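PDB 4R6R: agglutinin alpha chain from Artocarpus integer, which binds D-galactose as a lectin and recognises the T-antigen disaccharide Gal-beta1,3-GalNAc, and also recognises human IgA1. Local coordinates for the interface of chains A and B. Residues are numbered along the deposited sequence; one frame, centred on the assembly and turned at random. Chains: chain A/B, Agglutinin alpha chain.

The interface of chains A and B. Residues chain A 8-9, 34-35, 39; chain B 8-9, 34-35, 39.
This is part of a two-fold symmetric interface between two alpha chains, one of the contacts that build the jacalin tetramer. At its centre A:Leu34 and B:Leu34, each the last residue of strand 25-34, meet tip to tip, with their CD2 methyls 3.7 Å apart. CG of A:Leu34 stands anti to the backbone N (chi1 -178°), which sends the branched end toward its twin. The same CD2 of B:Leu34 lies 4.0 Å from CE2 of A:Tyr39, the two side chains passing in opposite directions. Beside it, in the same chain, A:Phe9 helps hold the phenol ring, its CE1 3.3 Å above the plane over the centre and its CZ end pointing toward B:Asn35.

Flanking the leucine pair, the amide of B:Asn35 faces the backbone N and O of A:Ala8, and A:Asn35 does the same to B:Ala8. As built, B:Asn35 ND2 sits 2.9 Å from A:Ala8 N, donor against donor, while B:Asn35 OD1 sits 3.1 Å from A:Ala8 O, two acceptors together. Both copies show this mismatch, so the amide orientation is doubtful; a half turn about CB-CG would set the carboxamide oxygen against the backbone N-H and its NH2 against the carbonyl, probably giving a two-pronged hydrogen-bonded clasp on either side of the axis. The modelled A:Asn35 OD1 lies 3.5 Å above the B:Phe9 ring, offset toward its rim, where the NH2 would then lie, one N-H probably going to the B:Ala8 carbonyl. In B:Asn35 the second would probably donate to a bridging water, 3.2 Å from the modelled OD1 and 2.9 Å from the phenol OH of A:Tyr39.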
ATOM      1  N   ALA A   8       4.941   2.999 -12.708  1.00 13.76           N
ATOM      2  CA  ALA A   8       5.118   3.578 -11.378  1.00 12.92           C
ATOM      3  C   ALA A   8       6.577   3.623 -10.867  1.00 12.64           C
ATOM      4  O   ALA A   8       7.342   2.686 -11.137  1.00 12.67           O
ATOM      5  CB  ALA A   8       4.252   2.770 -10.398  1.00 13.24           C
ATOM      6  N   PHE A   9       6.907   4.652 -10.073  1.00 12.85           N
ATOM      7  CA  PHE A   9       8.293   4.909  -9.663  1.00 13.73           C
ATOM      8  C   PHE A   9       8.263   5.261  -8.196  1.00 12.77           C
ATOM      9  O   PHE A   9       7.264   4.980  -7.482  1.00 13.22           O
ATOM     10  CB  PHE A   9       8.929   6.003 -10.574  1.00 13.01           C
ATOM     11  CG  PHE A   9       9.006   5.547 -11.964  1.00 14.06           C
ATOM     12  CD1 PHE A   9      10.098   4.791 -12.398  1.00 14.41           C
ATOM     13  CD2 PHE A   9       7.963   5.809 -12.827  1.00 13.39           C
ATOM     14  CE1 PHE A   9      10.114   4.312 -13.681  1.00 14.02           C
ATOM     15  CE2 PHE A   9       7.967   5.316 -14.104  1.00 12.38           C
ATOM     16  CZ  PHE A   9       9.048   4.555 -14.547  1.00 13.68           C
ATOM     17  N   LEU A  34      13.764   6.751  -9.048  1.00 13.13           N
ATOM     18  CA  LEU A  34      13.711   5.332  -8.889  1.00 13.53           C
ATOM     19  C   LEU A  34      14.762   4.915  -7.849  1.00 14.43           C
ATOM     20  O   LEU A  34      15.953   4.828  -8.159  1.00 16.11           O
ATOM     21  CB  LEU A  34      13.913   4.616 -10.243  1.00 15.17           C
ATOM     22  CG  LEU A  34      13.814   3.067 -10.090  1.00 15.41           C
ATOM     23  CD1 LEU A  34      12.440   2.549  -9.603  1.00 17.30           C
ATOM     24  CD2 LEU A  34      14.261   2.440 -11.411  1.00 19.54           C
ATOM     25  N   ASN A  35      14.241   4.657  -6.666  1.00 15.52           N
ATOM     26  CA  ASN A  35      15.098   4.246  -5.524  1.00 17.38           C
ATOM     27  C   ASN A  35      16.349   5.094  -5.439  1.00 16.80           C
ATOM     28  O   ASN A  35      17.456   4.564  -5.288  1.00 19.97           O
ATOM     29  CB  ASN A  35      15.432   2.773  -5.681  1.00 16.34           C
ATOM     30  CG  ASN A  35      14.207   1.936  -5.797  1.00 14.50           C
ATOM     31  OD1 ASN A  35      14.074   1.107  -6.769  1.00 18.74           O
ATOM     32  ND2 ASN A  35      13.270   2.141  -4.889  1.00 13.54           N
ATOM     33  N   TYR A  39      15.244   8.589 -13.094  1.00 14.54           N
ATOM     34  CA  TYR A  39      14.803   7.731 -14.180  1.00 13.29           C
ATOM     35  C   TYR A  39      14.262   8.633 -15.232  1.00 13.63           C
ATOM     36  O   TYR A  39      13.262   9.346 -15.011  1.00 13.87           O
ATOM     37  CB  TYR A  39      13.727   6.712 -13.693  1.00 14.62           C
ATOM     38  CG  TYR A  39      13.164   5.788 -14.761  1.00 14.45           C
ATOM     39  CD1 TYR A  39      12.217   6.259 -15.693  1.00 16.90           C
ATOM     40  CD2 TYR A  39      13.585   4.447 -14.821  1.00 16.07           C
ATOM     41  CE1 TYR A  39      11.706   5.413 -16.662  1.00 18.14           C
ATOM     42  CE2 TYR A  39      13.075   3.603 -15.804  1.00 16.60           C
ATOM     43  CZ  TYR A  39      12.161   4.106 -16.698  1.00 19.61           C
ATOM     44  OH  TYR A  39      11.615   3.300 -17.638  1.00 24.84           O
TER
ATOM     45  N   ALA B   8      12.808  -0.790  -4.214  1.00 12.95           N
ATOM     46  CA  ALA B   8      11.638  -1.530  -4.572  1.00 12.44           C
ATOM     47  C   ALA B   8      11.310  -1.457  -6.073  1.00 13.47           C
ATOM     48  O   ALA B   8      11.524  -0.403  -6.674  1.00 14.73           O
ATOM     49  CB  ALA B   8      10.414  -1.063  -3.757  1.00 15.37           C
ATOM     50  N   PHE B   9      10.773  -2.556  -6.596  1.00 13.11           N
ATOM     51  CA  PHE B   9      10.489  -2.691  -8.016  1.00 12.69           C
ATOM     52  C   PHE B   9       9.080  -3.280  -8.157  1.00 14.64           C
ATOM     53  O   PHE B   9       8.298  -3.229  -7.199  1.00 15.77           O
ATOM     54  CB  PHE B   9      11.552  -3.578  -8.658  1.00 12.52           C
ATOM     55  CG  PHE B   9      12.903  -2.929  -8.659  1.00 12.59           C
ATOM     56  CD1 PHE B   9      13.743  -3.040  -7.547  1.00 14.04           C
ATOM     57  CD2 PHE B   9      13.273  -2.141  -9.753  1.00 13.91           C
ATOM     58  CE1 PHE B   9      14.938  -2.391  -7.539  1.00 14.42           C
ATOM     59  CE2 PHE B   9      14.500  -1.508  -9.731  1.00 13.90           C
ATOM     60  CZ  PHE B   9      15.333  -1.643  -8.628  1.00 15.06           C
ATOM     61  N   LEU B  34      10.389  -4.134 -13.746  1.00 15.25           N
ATOM     62  CA  LEU B  34      10.054  -2.718 -13.487  1.00 16.52           C
ATOM     63  C   LEU B  34       8.998  -2.378 -14.549  1.00 17.98           C
ATOM     64  O   LEU B  34       9.340  -2.265 -15.744  1.00 18.02           O
ATOM     65  CB  LEU B  34      11.266  -1.830 -13.632  1.00 16.17           C
ATOM     66  CG  LEU B  34      10.919  -0.365 -13.421  1.00 17.17           C
ATOM     67  CD1 LEU B  34      10.364  -0.013 -12.063  1.00 19.50           C
ATOM     68  CD2 LEU B  34      12.227   0.355 -13.683  1.00 18.51           C
ATOM     69  N   ASN B  35       7.757  -2.287 -14.098  1.00 17.82           N
ATOM     70  CA  ASN B  35       6.625  -1.927 -14.989  1.00 18.36           C
ATOM     71  C   ASN B  35       6.552  -2.791 -16.241  1.00 20.76           C
ATOM     72  O   ASN B  35       6.278  -2.296 -17.341  1.00 21.85           O
ATOM     73  CB  ASN B  35       6.743  -0.405 -15.313  1.00 16.50           C
ATOM     74  CG  ASN B  35       6.793   0.434 -14.049  1.00 14.06           C
ATOM     75  OD1 ASN B  35       7.684   1.316 -13.918  1.00 17.40           O
ATOM     76  ND2 ASN B  35       5.808   0.278 -13.245  1.00 14.03           N
ATOM     77  N   TYR B  39      14.620  -5.255 -15.295  1.00 18.54           N
ATOM     78  CA  TYR B  39      15.575  -4.259 -14.791  1.00 16.71           C
ATOM     79  C   TYR B  39      16.688  -5.046 -14.110  1.00 15.50           C
ATOM     80  O   TYR B  39      16.482  -5.779 -13.114  1.00 16.76           O
ATOM     81  CB  TYR B  39      14.922  -3.332 -13.734  1.00 17.15           C
ATOM     82  CG  TYR B  39      15.860  -2.297 -13.177  1.00 17.28           C
ATOM     83  CD1 TYR B  39      16.724  -2.603 -12.119  1.00 19.88           C
ATOM     84  CD2 TYR B  39      15.911  -1.035 -13.770  1.00 21.54           C
ATOM     85  CE1 TYR B  39      17.612  -1.670 -11.604  1.00 20.37           C
ATOM     86  CE2 TYR B  39      16.786  -0.087 -13.267  1.00 23.01           C
ATOM     87  CZ  TYR B  39      17.633  -0.421 -12.210  1.00 23.81           C
ATOM     88  OH  TYR B  39      18.536   0.496 -11.716  1.00 34.09           O
TER
HETATM   89  O   HOH W   1       9.743   1.519 -16.365  1.00 24.40           O